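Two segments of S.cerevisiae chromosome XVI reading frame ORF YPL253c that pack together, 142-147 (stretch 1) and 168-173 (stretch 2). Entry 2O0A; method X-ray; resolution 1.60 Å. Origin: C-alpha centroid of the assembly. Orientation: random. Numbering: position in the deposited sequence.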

ATOM      1  N   GLN A 142       5.429 -13.187  13.707  1.00 23.43           N
ATOM      2  CA  GLN A 142       6.569 -12.510  14.303  1.00 22.04           C
ATOM      3  C   GLN A 142       6.223 -11.055  14.595  1.00 20.39           C
ATOM      4  O   GLN A 142       5.571 -10.396  13.788  1.00 19.14           O
ATOM      5  N   ASP A 143       6.631 -10.583  15.764  1.00 18.76           N
ATOM      6  CA  ASP A 143       6.511  -9.163  16.105  1.00 17.75           C
ATOM      7  C   ASP A 143       7.766  -8.482  15.593  1.00 17.84           C
ATOM      8  O   ASP A 143       8.857  -8.669  16.134  1.00 18.19           O
ATOM      9  N   MET A 144       7.623  -7.696  14.524  1.00 17.48           N
ATOM     10  CA  MET A 144       8.795  -7.100  13.866  1.00 18.62           C
ATOM     11  C   MET A 144       9.440  -5.962  14.655  1.00 19.42           C
ATOM     12  O   MET A 144      10.536  -5.490  14.298  1.00 20.03           O
ATOM     13  N   LEU A 145       8.797  -5.541  15.741  1.00 20.13           N
ATOM     14  CA  LEU A 145       9.361  -4.498  16.595  1.00 21.35           C
ATOM     15  C   LEU A 145      10.135  -5.074  17.783  1.00 23.01           C
ATOM     16  O   LEU A 145      10.656  -4.321  18.616  1.00 23.89           O
ATOM     17  N   LEU A 146      10.203  -6.407  17.834  1.00 24.90           N
ATOM     18  CA  LEU A 146      10.987  -7.134  18.832  1.00 27.73           C
ATOM     19  C   LEU A 146      11.969  -8.098  18.161  1.00 29.46           C
ATOM     20  O   LEU A 146      12.028  -8.185  16.931  1.00 29.88           O
ATOM     21  N   ASP A 147      12.747  -8.820  18.966  1.00 31.91           N
ATOM     22  CA  ASP A 147      13.632  -9.862  18.446  1.00 33.97           C
ATOM     23  C   ASP A 147      12.870 -11.137  18.070  1.00 35.24           C
ATOM     24  O   ASP A 147      11.785 -11.410  18.598  1.00 35.60           O
ATOM     25  N   ASP A 168      -2.161  -7.520  18.930  1.00 20.56           N
ATOM     26  CA  ASP A 168      -1.506  -7.723  20.200  1.00 20.01           C
ATOM     27  C   ASP A 168      -0.044  -7.904  19.839  1.00 19.10           C
ATOM     28  O   ASP A 168       0.400  -9.006  19.499  1.00 19.38           O
ATOM     29  N   SER A 169       0.665  -6.773  19.822  1.00 17.86           N
ATOM     30  CA  SER A 169       2.069  -6.713  19.451  1.00 16.98           C
ATOM     31  C   SER A 169       2.594  -5.379  19.936  1.00 16.31           C
ATOM     32  O   SER A 169       1.816  -4.486  20.287  1.00 15.39           O
ATOM     33  N   LYS A 170       3.917  -5.253  19.967  1.00 16.48           N
ATOM     34  CA  LYS A 170       4.567  -4.043  20.447  1.00 16.72           C
ATOM     35  C   LYS A 170       4.105  -2.811  19.678  1.00 16.82           C
ATOM     36  O   LYS A 170       4.113  -2.796  18.438  1.00 16.61           O
ATOM     37  N   LEU A 171       3.721  -1.781  20.428  1.00 17.06           N
ATOM     38  CA  LEU A 171       3.297  -0.502  19.863  1.00 17.55           C
ATOM     39  C   LEU A 171       4.277   0.593  20.257  1.00 17.96           C
ATOM     40  O   LEU A 171       4.661   0.718  21.427  1.00 18.69           O
ATOM     41  N   VAL A 172       4.681   1.384  19.270  1.00 17.32           N
ATOM     42  CA  VAL A 172       5.602   2.494  19.493  1.00 17.99           C
ATOM     43  C   VAL A 172       4.917   3.801  19.119  1.00 17.63           C
ATOM     44  O   VAL A 172       4.229   3.895  18.102  1.00 17.03           O
ATOM     45  N   ILE A 173       5.107   4.816  19.957  1.00 16.82           N
ATOM     46  CA  ILE A 173       4.699   6.168  19.611  1.00 17.45           C
ATOM     47  C   ILE A 173       5.867   6.848  18.894  1.00 18.11           C
ATOM     48  O   ILE A 173       6.960   6.944  19.442  1.00 18.18           O
TER

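The polar part of the contact centres on Asp143, a buried residue at the start of a type I turn that runs to Leu146. Its CA-to-CB bond points toward the second stretch, and a t rotamer (chi1 -171°) carries the carboxylate up to the backbone there. OD2 accepts a nearly linear hydrogen bond from Lys170 N (2.8 Å, 177°), while OD1 turns back to its own stretch and accepts one from Leu145 N (3.1 Å). The same carboxylate thus braces the turn, which is closed by Leu146 N to Asp143 O (3.1 Å), and ties it to the neighbouring segment.

A water extends this link, lying 2.9 Å from Asp143 OD1, 2.8 Å from Ser169 OG and 2.6 Å from Lys170 O. Ser169, in the p rotamer, sets its CB 3.4 Å from Asp143 OD2.

The apolar packing is led by Leu145, buried and pointing toward the second stretch in an m,t conformation. Its CD1 lies 3.4 Å from Lys170 O and 3.8 Å from CG2 of Val172, a t rotamer that also points inward. Lys170 starts toward the first stretch, bringing its CG within 4.0 Å of Leu145 CB, but its amino end leads away. Leu146, also m,t, leaves sideways, yet its CD2 reaches 4.0 Å from Lys170 CB.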

ATOM      1  CB  GLN A 142       7.787 -12.608  13.377  1.00 22.62           C
ATOM      2  CG  GLN A 142       9.042 -11.874  13.848  1.00 23.88           C
ATOM      3  CD  GLN A 142      10.321 -12.408  13.208  1.00 24.59           C
ATOM      4  OE1 GLN A 142      11.243 -11.648  12.909  0.50 27.15           O
ATOM      5  NE2 GLN A 142      10.380 -13.721  13.003  0.30 24.53           N
ATOM      6  CB  ASP A 143       6.370  -8.996  17.618  1.00 17.93           C
ATOM      7  CG  ASP A 143       6.028  -7.577  18.027  1.00 17.42           C
ATOM      8  OD1 ASP A 143       6.369  -6.634  17.277  1.00 15.91           O
ATOM      9  OD2 ASP A 143       5.420  -7.414  19.094  1.00 17.06           O
ATOM     10  CB  MET A 144       8.442  -6.654  12.443  1.00 18.26           C
ATOM     11  CG  MET A 144       7.915  -7.764  11.553  1.00 19.61           C
ATOM     12  SD  MET A 144       9.108  -9.096  11.355  1.00 23.92           S
ATOM     13  CE  MET A 144      10.465  -8.197  10.593  1.00 24.29           C
ATOM     14  CB  LEU A 145       8.293  -3.497  17.046  1.00 20.88           C
ATOM     15  CG  LEU A 145       7.574  -2.732  15.925  1.00 19.80           C
ATOM     16  CD1 LEU A 145       6.703  -1.640  16.500  1.00 18.85           C
ATOM     17  CD2 LEU A 145       8.545  -2.173  14.850  1.00 19.32           C
ATOM     18  CB  LEU A 146      10.056  -7.894  19.791  1.00 27.33           C
ATOM     19  CG  LEU A 146       8.962  -7.101  20.522  1.00 28.94           C
ATOM     20  CD1 LEU A 146       8.075  -8.005  21.363  1.00 30.33           C
ATOM     21  CD2 LEU A 146       9.535  -5.981  21.373  1.00 29.52           C
ATOM     22  CB  ASP A 147      14.746 -10.175  19.451  1.00 34.11           C
ATOM     23  CG  ASP A 147      15.722  -9.019  19.621  1.00 35.31           C
ATOM     24  OD1 ASP A 147      15.268  -7.867  19.819  1.00 36.96           O
ATOM     25  OD2 ASP A 147      16.946  -9.264  19.570  0.10 35.46           O
ATOM     26  CB  ASP A 168      -2.086  -8.962  20.890  1.00 20.84           C
ATOM     27  CG  ASP A 168      -1.413  -9.288  22.200  1.00 21.98           C
ATOM     28  OD1 ASP A 168      -0.467  -8.584  22.622  1.00 23.56           O
ATOM     29  OD2 ASP A 168      -1.850 -10.285  22.821  0.50 21.06           O
ATOM     30  CB  SER A 169       2.237  -6.838  17.930  1.00 16.95           C
ATOM     31  OG  SER A 169       1.855  -5.639  17.273  1.00 16.49           O
ATOM     32  CB  LYS A 170       6.076  -4.188  20.314  1.00 16.37           C
ATOM     33  CG  LYS A 170       6.868  -2.968  20.754  1.00 19.27           C
ATOM     34  CD  LYS A 170       6.733  -2.695  22.241  1.00 24.31           C
ATOM     35  CE  LYS A 170       7.410  -1.378  22.609  1.00 27.81           C
ATOM     36  NZ  LYS A 170       8.827  -1.328  22.133  1.00 30.76           N
ATOM     37  CB  LEU A 171       1.886  -0.147  20.343  1.00 18.50           C
ATOM     38  CG  LEU A 171       1.273   1.147  19.786  1.00 19.59           C
ATOM     39  CD1 LEU A 171      -0.225   1.048  19.629  1.00 22.31           C
ATOM     40  CD2 LEU A 171       1.643   2.367  20.620  1.00 20.60           C
ATOM     41  CB  VAL A 172       6.889   2.334  18.666  1.00 18.31           C
ATOM     42  CG1 VAL A 172       7.812   3.528  18.859  1.00 20.99           C
ATOM     43  CG2 VAL A 172       7.617   1.025  19.038  1.00 20.13           C
ATOM     44  CB  ILE A 173       4.282   6.949  20.861  1.00 16.93           C
ATOM     45  CG1 ILE A 173       3.062   6.272  21.491  1.00 19.60           C
ATOM     46  CG2 ILE A 173       3.986   8.393  20.472  1.00 18.60           C
ATOM     47  CD1 ILE A 173       2.627   6.854  22.822  1.00 21.79           C
TER
HETATM   48  O   HOH W   1       4.400  -4.610  16.561  1.00 12.54           O